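Long-range contact in putative peptidyl-arginine deiminase family protein (Campylobacter jejuni subsp. jejuni serotype O:2, PDB 6B10), which probably hydrolyses agmatine to N-carbamoylputrescine and ammonia, a deiminase step in polyamine biosynthesis: residues Ile208-Arg213 / Gly267-Asn272. Sequence-based numbering, arbitrary orientation.
Sequences IDTLAR and GATYAN
Thr210 and Ala271 mark the closest backbone approach, CA to CA 5.3 Å, where the 3-10 turn 208-210 leading into strand 212-216 meets the irregular loop 267-272. Each of the three cross-segment hydrogen bonds pairs a side-chain donor with a backbone carbonyl. Asn272 ND2 reaches Asp209 O at 3.0 Å in an almost straight bond (N-H...O 162°), but from above the carbonyl plane; Asn272 OD1 accepts from Cys323 N. The Asp209 carboxylate, turned 73° from that amide, has OD2 hydrogen-bonded to His322 ND1. Thr269 OG1, anti to its own backbone N (chi1 171°), donates to Thr210 O at 2.7 Å and accepts from Ala271 N at 3.2 Å, an ST turn that fixes the donating hydroxyl. Between these polar links, Ala271 CB rests on the turn's backbone, 3.8 Å from Thr210 C. Arg213 bends at chi2 and chi3, bringing NH1 into the carbonyl plane of Ala271, 2.8 Å from Ala271 O, in a bent bond; NH1 also donates to Phe273 O, and salt bridges from NE to Asp150 and NH2 to Glu15 help fix the guanidinium's rotation. Together they join the loop between strands 264-265 and 274-276 to the turn entering strand 212-216, within the alpha/beta propeller fold of the guanidino-group-modifying enzymes.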
ATOM      1  N   ILE A 208       5.592  -7.033   0.657  1.00 32.40           N
ATOM      2  CA  ILE A 208       5.819  -7.056  -0.778  1.00 30.09           C
ATOM      3  C   ILE A 208       5.792  -5.649  -1.384  1.00 29.29           C
ATOM      4  O   ILE A 208       6.467  -5.402  -2.390  1.00 28.25           O
ATOM      5  CB  ILE A 208       4.794  -7.966  -1.503  1.00 29.95           C
ATOM      6  CG1 ILE A 208       5.314  -8.390  -2.884  1.00 30.08           C
ATOM      7  CG2 ILE A 208       3.438  -7.290  -1.638  1.00 29.44           C
ATOM      8  CD1 ILE A 208       6.457  -9.381  -2.822  1.00 30.12           C
ATOM      9  N   ASP A 209       5.049  -4.718  -0.770  1.00 27.16           N
ATOM     10  CA  ASP A 209       4.981  -3.357  -1.300  1.00 26.78           C
ATOM     11  C   ASP A 209       6.247  -2.520  -1.046  1.00 26.73           C
ATOM     12  O   ASP A 209       6.278  -1.345  -1.396  1.00 26.27           O
ATOM     13  CB  ASP A 209       3.704  -2.628  -0.840  1.00 27.07           C
ATOM     14  CG  ASP A 209       3.737  -2.208   0.635  1.00 26.66           C
ATOM     15  OD1 ASP A 209       4.613  -2.669   1.391  1.00 27.59           O
ATOM     16  OD2 ASP A 209       2.876  -1.399   1.032  1.00 24.64           O
ATOM     17  N   THR A 210       7.284  -3.120  -0.449  1.00 26.02           N
ATOM     18  CA  THR A 210       8.604  -2.491  -0.394  1.00 25.72           C
ATOM     19  C   THR A 210       9.528  -3.042  -1.480  1.00 25.12           C
ATOM     20  O   THR A 210      10.607  -2.505  -1.699  1.00 26.56           O
ATOM     21  CB  THR A 210       9.298  -2.688   0.971  1.00 25.68           C
ATOM     22  OG1 THR A 210       9.591  -4.071   1.162  1.00 26.57           O
ATOM     23  CG2 THR A 210       8.415  -2.199   2.120  1.00 26.20           C
ATOM     24  N   LEU A 211       9.098  -4.097  -2.162  1.00 24.60           N
ATOM     25  CA  LEU A 211       9.954  -4.833  -3.084  1.00 24.16           C
ATOM     26  C   LEU A 211       9.479  -4.839  -4.528  1.00 23.42           C
ATOM     27  O   LEU A 211      10.281  -4.626  -5.437  1.00 22.67           O
ATOM     28  CB  LEU A 211      10.071  -6.285  -2.622  1.00 24.63           C
ATOM     29  CG  LEU A 211      10.863  -6.531  -1.342  1.00 25.16           C
ATOM     30  CD1 LEU A 211      10.742  -7.990  -0.952  1.00 25.22           C
ATOM     31  CD2 LEU A 211      12.320  -6.143  -1.541  1.00 25.85           C
ATOM     32  N   ALA A 212       8.193  -5.122  -4.737  1.00 22.80           N
ATOM     33  CA  ALA A 212       7.672  -5.370  -6.085  1.00 22.99           C
ATOM     34  C   ALA A 212       6.182  -5.102  -6.161  1.00 22.09           C
ATOM     35  O   ALA A 212       5.448  -5.427  -5.232  1.00 22.51           O
ATOM     36  CB  ALA A 212       7.961  -6.806  -6.507  1.00 22.93           C
ATOM     37  N   ARG A 213       5.750  -4.543  -7.290  1.00 21.10           N
ATOM     38  CA  ARG A 213       4.390  -4.070  -7.481  1.00 20.95           C
ATOM     39  C   ARG A 213       3.997  -4.206  -8.946  1.00 21.07           C
ATOM     40  O   ARG A 213       4.790  -3.872  -9.822  1.00 21.32           O
ATOM     41  CB  ARG A 213       4.286  -2.571  -7.152  1.00 21.44           C
ATOM     42  CG  ARG A 213       4.749  -2.119  -5.774  1.00 21.58           C
ATOM     43  CD  ARG A 213       3.759  -2.461  -4.671  1.00 21.56           C
ATOM     44  NE  ARG A 213       2.449  -1.874  -4.912  1.00 21.20           N
ATOM     45  CZ  ARG A 213       2.104  -0.612  -4.650  1.00 21.46           C
ATOM     46  NH1 ARG A 213       2.965   0.253  -4.128  1.00 21.52           N
ATOM     47  NH2 ARG A 213       0.881  -0.202  -4.938  1.00 21.77           N
ATOM     48  N   GLY A 267      14.833   2.441   5.415  1.00 41.09           N
ATOM     49  CA  GLY A 267      14.423   1.552   4.333  1.00 38.81           C
ATOM     50  C   GLY A 267      13.764   2.303   3.195  1.00 37.16           C
ATOM     51  O   GLY A 267      12.569   2.140   2.940  1.00 36.21           O
ATOM     52  N   ALA A 268      14.547   3.119   2.499  1.00 35.48           N
ATOM     53  CA  ALA A 268      14.031   3.920   1.397  1.00 34.29           C
ATOM     54  C   ALA A 268      13.801   3.020   0.190  1.00 32.97           C
ATOM     55  O   ALA A 268      14.703   2.304  -0.229  1.00 33.59           O
ATOM     56  CB  ALA A 268      15.004   5.035   1.054  1.00 34.61           C
ATOM     57  N   THR A 269      12.586   3.055  -0.351  1.00 31.40           N
ATOM     58  CA  THR A 269      12.203   2.210  -1.477  1.00 29.99           C
ATOM     59  C   THR A 269      11.217   2.946  -2.380  1.00 27.97           C
ATOM     60  O   THR A 269      10.303   3.619  -1.897  1.00 26.05           O
ATOM     61  CB  THR A 269      11.585   0.875  -1.004  1.00 31.15           C
ATOM     62  OG1 THR A 269      11.029   0.168  -2.122  1.00 31.40           O
ATOM     63  CG2 THR A 269      10.490   1.102   0.044  1.00 31.65           C
ATOM     64  N   TYR A 270      11.410   2.815  -3.690  1.00 25.67           N
ATOM     65  CA  TYR A 270      10.535   3.465  -4.658  1.00 24.78           C
ATOM     66  C   TYR A 270       9.301   2.625  -4.974  1.00 23.73           C
ATOM     67  O   TYR A 270       8.365   3.107  -5.627  1.00 23.78           O
ATOM     68  CB  TYR A 270      11.305   3.829  -5.934  1.00 24.90           C
ATOM     69  CG  TYR A 270      12.376   4.896  -5.723  1.00 25.43           C
ATOM     70  CD1 TYR A 270      12.024   6.209  -5.429  1.00 25.64           C
ATOM     71  CD2 TYR A 270      13.737   4.589  -5.833  1.00 25.85           C
ATOM     72  CE1 TYR A 270      12.988   7.190  -5.241  1.00 25.63           C
ATOM     73  CE2 TYR A 270      14.713   5.559  -5.642  1.00 25.46           C
ATOM     74  CZ  TYR A 270      14.340   6.859  -5.346  1.00 26.28           C
ATOM     75  OH  TYR A 270      15.315   7.825  -5.162  1.00 25.38           O
ATOM     76  N   ALA A 271       9.280   1.380  -4.499  1.00 23.15           N
ATOM     77  CA  ALA A 271       8.133   0.493  -4.717  1.00 23.08           C
ATOM     78  C   ALA A 271       6.901   0.891  -3.885  1.00 23.43           C
ATOM     79  O   ALA A 271       5.779   0.491  -4.200  1.00 23.57           O
ATOM     80  CB  ALA A 271       8.519  -0.956  -4.435  1.00 22.77           C
ATOM     81  N   ASN A 272       7.101   1.694  -2.844  1.00 23.42           N
ATOM     82  CA  ASN A 272       6.003   2.120  -1.968  1.00 23.49           C
ATOM     83  C   ASN A 272       5.227   3.324  -2.532  1.00 23.05           C
ATOM     84  O   ASN A 272       4.870   4.254  -1.797  1.00 23.16           O
ATOM     85  CB  ASN A 272       6.561   2.443  -0.579  1.00 24.16           C
ATOM     86  CG  ASN A 272       5.647   1.992   0.540  1.00 24.79           C
ATOM     87  OD1 ASN A 272       5.109   2.808   1.280  1.00 25.62           O
ATOM     88  ND2 ASN A 272       5.474   0.688   0.675  1.00 25.41           N
TER